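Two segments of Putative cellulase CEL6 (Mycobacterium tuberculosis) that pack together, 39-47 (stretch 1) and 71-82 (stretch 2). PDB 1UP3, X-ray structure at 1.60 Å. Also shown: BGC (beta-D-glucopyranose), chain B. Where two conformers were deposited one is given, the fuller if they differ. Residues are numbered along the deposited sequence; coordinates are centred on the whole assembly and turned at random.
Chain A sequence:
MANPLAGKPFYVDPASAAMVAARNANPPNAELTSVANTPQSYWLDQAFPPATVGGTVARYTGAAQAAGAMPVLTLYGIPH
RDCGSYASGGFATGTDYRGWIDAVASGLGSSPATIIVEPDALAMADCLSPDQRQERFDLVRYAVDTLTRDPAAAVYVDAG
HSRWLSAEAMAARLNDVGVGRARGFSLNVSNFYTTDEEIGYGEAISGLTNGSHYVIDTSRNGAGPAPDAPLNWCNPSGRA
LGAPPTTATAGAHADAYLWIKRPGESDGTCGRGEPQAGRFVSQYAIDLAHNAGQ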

ATOM      1  N   PRO A  39      -9.993  -6.026  -6.843  1.00  6.19           N
ATOM      2  CA  PRO A  39      -9.859  -4.807  -6.018  1.00  5.77           C
ATOM      3  C   PRO A  39      -8.409  -4.505  -5.630  1.00  6.09           C
ATOM      4  O   PRO A  39      -7.655  -5.428  -5.251  1.00  6.46           O
ATOM      5  CB  PRO A  39     -10.684  -5.118  -4.769  1.00  6.60           C
ATOM      6  CG  PRO A  39     -10.850  -6.576  -4.760  1.00  8.30           C
ATOM      7  CD  PRO A  39     -10.691  -7.120  -6.128  1.00  5.95           C
ATOM      8  N   GLN A  40      -8.011  -3.236  -5.705  0.50  6.53           N
ATOM      9  CA  GLN A  40      -6.614  -2.881  -5.428  0.50  6.71           C
ATOM     10  C   GLN A  40      -6.582  -1.857  -4.283  0.50  7.05           C
ATOM     11  O   GLN A  40      -7.273  -2.044  -3.308  0.50  8.43           O
ATOM     12  CB  GLN A  40      -5.885  -2.512  -6.735  1.00  6.72           C
ATOM     13  CG  GLN A  40      -5.849  -3.746  -7.640  1.00  6.86           C
ATOM     14  CD  GLN A  40      -5.574  -3.455  -9.102  1.00  8.33           C
ATOM     15  OE1 GLN A  40      -4.710  -2.669  -9.415  1.00  9.20           O
ATOM     16  NE2 GLN A  40      -6.301  -4.116  -9.989  1.00  9.93           N
ATOM     17  N   SER A  41      -5.761  -0.831  -4.345  0.50  6.79           N
ATOM     18  CA  SER A  41      -5.884   0.303  -3.409  0.50  6.82           C
ATOM     19  C   SER A  41      -5.716   1.553  -4.226  1.00  6.79           C
ATOM     20  O   SER A  41      -5.092   1.530  -5.306  1.00  7.79           O
ATOM     21  CB  SER A  41      -4.837   0.289  -2.283  1.00  7.36           C
ATOM     22  OG  SER A  41      -3.549   0.628  -2.782  1.00  8.58           O
ATOM     23  N   TYR A  42      -6.257   2.658  -3.730  1.00  5.86           N
ATOM     24  CA  TYR A  42      -6.200   3.952  -4.400  1.00  6.23           C
ATOM     25  C   TYR A  42      -5.127   4.797  -3.711  1.00  6.28           C
ATOM     26  O   TYR A  42      -5.230   5.092  -2.548  1.00  6.02           O
ATOM     27  CB  TYR A  42      -7.588   4.606  -4.324  1.00  7.39           C
ATOM     28  CG  TYR A  42      -7.720   5.860  -5.157  1.00 11.25           C
ATOM     29  CD1 TYR A  42      -7.936   5.779  -6.528  1.00 15.37           C
ATOM     30  CD2 TYR A  42      -7.652   7.100  -4.589  1.00 19.33           C
ATOM     31  CE1 TYR A  42      -8.068   6.917  -7.314  1.00 20.60           C
ATOM     32  CE2 TYR A  42      -7.783   8.260  -5.375  1.00 22.63           C
ATOM     33  CZ  TYR A  42      -7.981   8.155  -6.724  1.00 23.56           C
ATOM     34  OH  TYR A  42      -8.090   9.304  -7.506  1.00 28.92           O
ATOM     35  N   TRP A  43      -4.096   5.190  -4.471  1.00  5.66           N
ATOM     36  CA  TRP A  43      -2.947   5.871  -3.901  1.00  5.34           C
ATOM     37  C   TRP A  43      -3.138   7.378  -3.972  1.00  5.62           C
ATOM     38  O   TRP A  43      -3.453   7.914  -5.067  1.00  7.63           O
ATOM     39  CB  TRP A  43      -1.692   5.500  -4.666  1.00  5.52           C
ATOM     40  CG  TRP A  43      -1.215   4.074  -4.478  1.00  5.44           C
ATOM     41  CD1 TRP A  43      -1.907   2.931  -4.724  1.00  6.35           C
ATOM     42  CD2 TRP A  43       0.028   3.666  -3.919  1.00  4.02           C
ATOM     43  NE1 TRP A  43      -1.130   1.832  -4.415  1.00  5.33           N
ATOM     44  CE2 TRP A  43       0.061   2.262  -3.909  1.00  5.18           C
ATOM     45  CE3 TRP A  43       1.154   4.363  -3.453  1.00  5.15           C
ATOM     46  CZ2 TRP A  43       1.145   1.536  -3.439  1.00  6.04           C
ATOM     47  CZ3 TRP A  43       2.239   3.648  -3.003  1.00  5.28           C
ATOM     48  CH2 TRP A  43       2.228   2.230  -2.989  1.00  5.72           C
ATOM     49  N   LEU A  44      -2.891   8.055  -2.855  1.00  5.94           N
ATOM     50  CA  LEU A  44      -2.976   9.520  -2.764  1.00  6.82           C
ATOM     51  C   LEU A  44      -1.604  10.095  -2.398  1.00  6.52           C
ATOM     52  O   LEU A  44      -0.877   9.538  -1.581  1.00  6.77           O
ATOM     53  CB  LEU A  44      -3.963   9.894  -1.696  1.00  7.69           C
ATOM     54  CG  LEU A  44      -5.378   9.363  -1.911  1.00 10.71           C
ATOM     55  CD1 LEU A  44      -6.219   9.666  -0.664  1.00 17.00           C
ATOM     56  CD2 LEU A  44      -5.973   9.975  -3.152  1.00 15.41           C
ATOM     57  N   ASP A  45      -1.263  11.202  -3.019  1.00  7.87           N
ATOM     58  CA  ASP A  45      -0.039  11.915  -2.711  1.00  8.20           C
ATOM     59  C   ASP A  45      -0.185  13.418  -2.882  1.00  8.72           C
ATOM     60  O   ASP A  45      -1.280  13.936  -2.797  1.00  9.59           O
ATOM     61  CB  ASP A  45       1.126  11.311  -3.481  1.00  8.86           C
ATOM     62  CG  ASP A  45       1.046  11.518  -4.979  1.00 11.42           C
ATOM     63  OD1 ASP A  45       0.107  12.194  -5.474  1.00 11.77           O
ATOM     64  OD2 ASP A  45       1.930  11.026  -5.753  1.00 14.83           O
ATOM     65  N   GLN A  46       0.943  14.087  -3.091  1.00 10.42           N
ATOM     66  CA  GLN A  46       0.960  15.551  -3.142  1.00 11.00           C
ATOM     67  C   GLN A  46       0.270  16.129  -4.369  1.00 11.66           C
ATOM     68  O   GLN A  46       0.049  17.345  -4.430  1.00 13.09           O
ATOM     69  CB  GLN A  46       2.388  16.104  -3.036  1.00 11.70           C
ATOM     70  CG  GLN A  46       3.247  16.001  -4.302  1.00 13.85           C
ATOM     71  CD  GLN A  46       3.563  14.594  -4.742  1.00 15.36           C
ATOM     72  OE1 GLN A  46       3.735  13.676  -3.923  1.00 12.07           O
ATOM     73  NE2 GLN A  46       3.636  14.408  -6.036  1.00 19.89           N
ATOM     74  N   ALA A  47      -0.127  15.285  -5.306  1.00 10.73           N
ATOM     75  CA  ALA A  47      -1.003  15.710  -6.411  1.00 11.60           C
ATOM     76  C   ALA A  47      -2.407  16.103  -5.943  1.00 10.94           C
ATOM     77  O   ALA A  47      -3.177  16.681  -6.701  1.00 11.57           O
ATOM     78  CB  ALA A  47      -1.120  14.630  -7.440  1.00 12.30           C
ATOM     79  N   PRO A  71     -13.406   0.347   0.845  1.00  5.21           N
ATOM     80  CA  PRO A  71     -12.359   1.024   0.072  1.00  5.53           C
ATOM     81  C   PRO A  71     -11.015   0.850   0.757  1.00  5.95           C
ATOM     82  O   PRO A  71     -10.951   0.856   1.975  1.00  6.33           O
ATOM     83  CB  PRO A  71     -12.802   2.479   0.089  1.00  5.67           C
ATOM     84  CG  PRO A  71     -13.474   2.617   1.348  1.00  5.19           C
ATOM     85  CD  PRO A  71     -14.178   1.310   1.652  1.00  5.19           C
ATOM     86  N   VAL A  72      -9.966   0.761  -0.040  1.00  5.44           N
ATOM     87  CA  VAL A  72      -8.582   0.709   0.462  1.00  6.19           C
ATOM     88  C   VAL A  72      -7.846   1.883  -0.153  1.00  5.65           C
ATOM     89  O   VAL A  72      -7.829   2.044  -1.403  1.00  6.10           O
ATOM     90  CB  VAL A  72      -7.863  -0.605   0.089  1.00  6.75           C
ATOM     91  CG1 VAL A  72      -6.520  -0.654   0.737  1.00  7.32           C
ATOM     92  CG2 VAL A  72      -8.715  -1.862   0.469  1.00  7.68           C
ATOM     93  N   LEU A  73      -7.315   2.742   0.720  1.00  5.95           N
ATOM     94  CA  LEU A  73      -6.602   3.947   0.336  1.00  6.94           C
ATOM     95  C   LEU A  73      -5.157   3.799   0.820  1.00  7.13           C
ATOM     96  O   LEU A  73      -4.930   3.356   1.947  1.00  7.71           O
ATOM     97  CB  LEU A  73      -7.242   5.186   0.953  1.00  9.45           C
ATOM     98  CG  LEU A  73      -8.641   5.422   0.353  1.00 14.29           C
ATOM     99  CD1 LEU A  73      -9.543   5.892   1.419  1.00 23.55           C
ATOM    100  CD2 LEU A  73      -8.595   6.421  -0.757  1.00 19.72           C
ATOM    101  N   THR A  74      -4.213   4.204  -0.022  1.00  5.44           N
ATOM    102  CA  THR A  74      -2.799   4.236   0.330  1.00  5.43           C
ATOM    103  C   THR A  74      -2.296   5.664   0.377  1.00  5.40           C
ATOM    104  O   THR A  74      -2.415   6.377  -0.608  1.00  6.27           O
ATOM    105  CB  THR A  74      -2.030   3.423  -0.657  1.00  6.29           C
ATOM    106  OG1 THR A  74      -2.494   2.059  -0.584  1.00  6.89           O
ATOM    107  CG2 THR A  74      -0.520   3.385  -0.288  1.00  5.66           C
ATOM    108  N   LEU A  75      -1.795   6.090   1.525  1.00  5.16           N
ATOM    109  CA  LEU A  75      -1.258   7.440   1.659  1.00  5.23           C
ATOM    110  C   LEU A  75       0.228   7.411   1.359  1.00  5.65           C
ATOM    111  O   LEU A  75       0.981   6.712   2.017  1.00  6.59           O
ATOM    112  CB  LEU A  75      -1.541   7.991   3.070  1.00  5.87           C
ATOM    113  CG  LEU A  75      -3.018   8.006   3.480  1.00  7.82           C
ATOM    114  CD1 LEU A  75      -3.170   8.649   4.857  1.00 10.74           C
ATOM    115  CD2 LEU A  75      -3.914   8.733   2.475  1.00 11.28           C
ATOM    116  N   TYR A  76       0.670   8.215   0.397  1.00  5.13           N
ATOM    117  CA  TYR A  76       2.068   8.167  -0.066  1.00  5.26           C
ATOM    118  C   TYR A  76       2.562   9.593  -0.328  1.00  5.16           C
ATOM    119  O   TYR A  76       2.896   9.954  -1.463  1.00  6.21           O
ATOM    120  CB  TYR A  76       2.138   7.275  -1.321  1.00  5.07           C
ATOM    121  CG  TYR A  76       3.513   6.823  -1.794  1.00  4.97           C
ATOM    122  CD1 TYR A  76       4.418   6.289  -0.891  1.00  5.94           C
ATOM    123  CD2 TYR A  76       3.852   6.873  -3.132  1.00  6.88           C
ATOM    124  CE1 TYR A  76       5.684   5.838  -1.291  1.00  8.47           C
ATOM    125  CE2 TYR A  76       5.099   6.421  -3.580  1.00  7.18           C
ATOM    126  CZ  TYR A  76       5.998   5.881  -2.661  1.00  7.07           C
ATOM    127  OH  TYR A  76       7.247   5.445  -3.097  1.00  7.74           O
ATOM    128  N   GLY A  77       2.524  10.413   0.718  1.00  5.57           N
ATOM    129  CA  GLY A  77       2.868  11.832   0.629  1.00  5.80           C
ATOM    130  C   GLY A  77       4.005  12.276   1.539  1.00  6.44           C
ATOM    131  O   GLY A  77       4.235  13.487   1.645  1.00  6.25           O
ATOM    132  N   ILE A  78       4.703  11.364   2.188  1.00  6.06           N
ATOM    133  CA  ILE A  78       5.704  11.763   3.215  1.00  5.98           C
ATOM    134  C   ILE A  78       6.781  12.661   2.618  1.00  5.79           C
ATOM    135  O   ILE A  78       7.195  12.478   1.471  1.00  5.98           O
ATOM    136  CB  ILE A  78       6.342  10.500   3.892  1.00  5.78           C
ATOM    137  CG1 ILE A  78       6.905  10.801   5.274  1.00  8.20           C
ATOM    138  CG2 ILE A  78       7.360   9.869   2.985  1.00  7.50           C
ATOM    139  CD1 ILE A  78       5.835  11.059   6.314  1.00  6.57           C
ATOM    140  N   PRO A  79       7.212  13.675   3.346  1.00  5.93           N
ATOM    141  CA  PRO A  79       8.330  14.480   2.856  1.00  5.40           C
ATOM    142  C   PRO A  79       9.581  13.621   2.626  1.00  4.91           C
ATOM    143  O   PRO A  79       9.829  12.669   3.352  1.00  5.43           O
ATOM    144  CB  PRO A  79       8.547  15.513   3.975  1.00  5.03           C
ATOM    145  CG  PRO A  79       7.184  15.669   4.585  1.00  6.16           C
ATOM    146  CD  PRO A  79       6.644  14.247   4.561  1.00  6.51           C
ATOM    147  N   HIS A  80      10.346  13.960   1.596  1.00  6.42           N
ATOM    148  CA  HIS A  80      11.527  13.187   1.176  1.00  7.45           C
ATOM    149  C   HIS A  80      11.113  11.780   0.763  1.00  7.81           C
ATOM    150  O   HIS A  80      11.847  10.828   0.997  1.00  7.93           O
ATOM    151  CB  HIS A  80      12.635  13.135   2.263  1.00  7.86           C
ATOM    152  CG  HIS A  80      12.810  14.431   2.982  1.00  9.19           C
ATOM    153  ND1 HIS A  80      13.079  15.601   2.307  1.00 13.40           N
ATOM    154  CD2 HIS A  80      12.686  14.763   4.286  1.00 10.94           C
ATOM    155  CE1 HIS A  80      13.130  16.600   3.170  1.00 13.09           C
ATOM    156  NE2 HIS A  80      12.883  16.126   4.378  1.00 12.75           N
ATOM    157  N   ARG A  81       9.930  11.674   0.121  1.00  6.55           N
ATOM    158  CA  ARG A  81       9.432  10.375  -0.340  1.00  6.37           C
ATOM    159  C   ARG A  81      10.471   9.676  -1.187  1.00  7.04           C
ATOM    160  O   ARG A  81      11.073  10.289  -2.048  1.00  8.08           O
ATOM    161  CB  ARG A  81       8.133  10.541  -1.100  1.00  7.39           C
ATOM    162  CG  ARG A  81       7.346   9.272  -1.310  1.00  7.27           C
ATOM    163  CD  ARG A  81       6.092   9.532  -2.082  1.00  6.97           C
ATOM    164  NE  ARG A  81       6.356   9.798  -3.481  1.00  6.84           N
ATOM    165  CZ  ARG A  81       5.432  10.116  -4.350  1.00  7.28           C
ATOM    166  NH1 ARG A  81       4.158  10.213  -3.993  1.00  7.86           N
ATOM    167  NH2 ARG A  81       5.756  10.301  -5.612  1.00  9.43           N
ATOM    168  N   ASP A  82      10.651   8.372  -0.901  1.00  7.28           N
ATOM    169  CA  ASP A  82      11.553   7.517  -1.628  1.00  9.01           C
ATOM    170  C   ASP A  82      13.003   7.980  -1.557  1.00  9.42           C
ATOM    171  O   ASP A  82      13.827   7.532  -2.356  1.00 10.09           O
ATOM    172  CB  ASP A  82      11.110   7.381  -3.085  1.00  8.41           C
ATOM    173  CG  ASP A  82      11.412   6.038  -3.658  1.00 10.47           C
ATOM    174  OD1 ASP A  82      11.203   4.995  -2.956  1.00 10.57           O
ATOM    175  OD2 ASP A  82      11.932   5.903  -4.808  1.00 10.56           O
TER
HETATM  176  C2  BGC B   4      12.490   0.944  -3.119  1.00 10.07           C
HETATM  177  C3  BGC B   4      11.073   1.496  -3.107  1.00 10.22           C
HETATM  178  C4  BGC B   4      10.053   0.363  -3.229  1.00  8.66           C
HETATM  179  C5  BGC B   4      10.376  -0.707  -2.163  1.00  6.00           C
HETATM  180  C6  BGC B   4       9.495  -1.952  -2.330  1.00  6.77           C
HETATM  181  C1  BGC B   4      12.643  -0.131  -2.037  1.00  9.85           C
HETATM  182  O2  BGC B   4      13.465   1.995  -2.982  1.00 13.03           O
HETATM  183  O3  BGC B   4      10.875   2.462  -4.128  1.00 10.65           O
HETATM  184  O4  BGC B   4       8.708   0.820  -3.058  1.00  9.94           O
HETATM  185  O5  BGC B   4      11.715  -1.163  -2.262  1.00  8.49           O
HETATM  186  O6  BGC B   4       9.749  -2.886  -1.298  1.00  7.16           O
HETATM  187  O   HOH W   1       3.815  11.731  -7.444  1.00 24.02           O

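Two neighbouring parallel β-strands make this contact, a backbone ladder with an aromatic-threonine cluster on one face, leucines and Tyr42 on the other, and a salt bridge between Asp45 and Arg81.

The ladder sets the register. Tyr42 N donates to Val72 O (2.9 Å), Thr74 N to Tyr42 O (2.9 Å), Leu44 N to Thr74 O (2.8 Å) and Tyr76 N to Leu44 O (2.8 Å). As is usual for parallel pairing, one residue reaches two partners: Tyr42 and Leu44 use both N and O, flanking Thr74, which answers with its own N and O. The pairs Tyr42-Leu73, Trp43-Thr74 and Leu44-Leu75 alternate faces, as successive residues of a strand do.

On the Trp43-Thr74 face, the threonine does two jobs. Thr74 CG2 sits 3.6 Å from the centroid of the Trp43 six-membered ring, only 8° off the normal, a well-centred CH-pi contact. Thr74 OG1 donates a hydrogen bond to Ser41 OG (2.8 Å), so the β-branched side chain satisfies its polar arm while its methyl packs on the indole. The same indole then turns an edge to the face of Tyr76, with planes at 89° and Trp43 CZ3 3.6 Å from Tyr76 CD2.

The other face is apolar, with contacts near 4.0 Å: Leu44 CD1 lies 4.0 Å from both Leu73 CD2 and Leu75 CD2, bridging two residues of the neighbouring strand, and Tyr42 CD2 is also 4.0 Å from Leu73 CD2.

Beyond the ladder, Arg81 reaches back from the end of a type II turn. Arg81 NH1 bonds Asp45 OD2 (3.0 Å) in a nearly straight salt bridge and also Tyr76 O (2.8 Å), so one nitrogen crosses to Asp45 while also holding the backbone of its own stretch at Tyr76. A single water joins Asp45 OD2, Gln46 NE2 and Arg81 NH2, extending the charged pair into a small polar network.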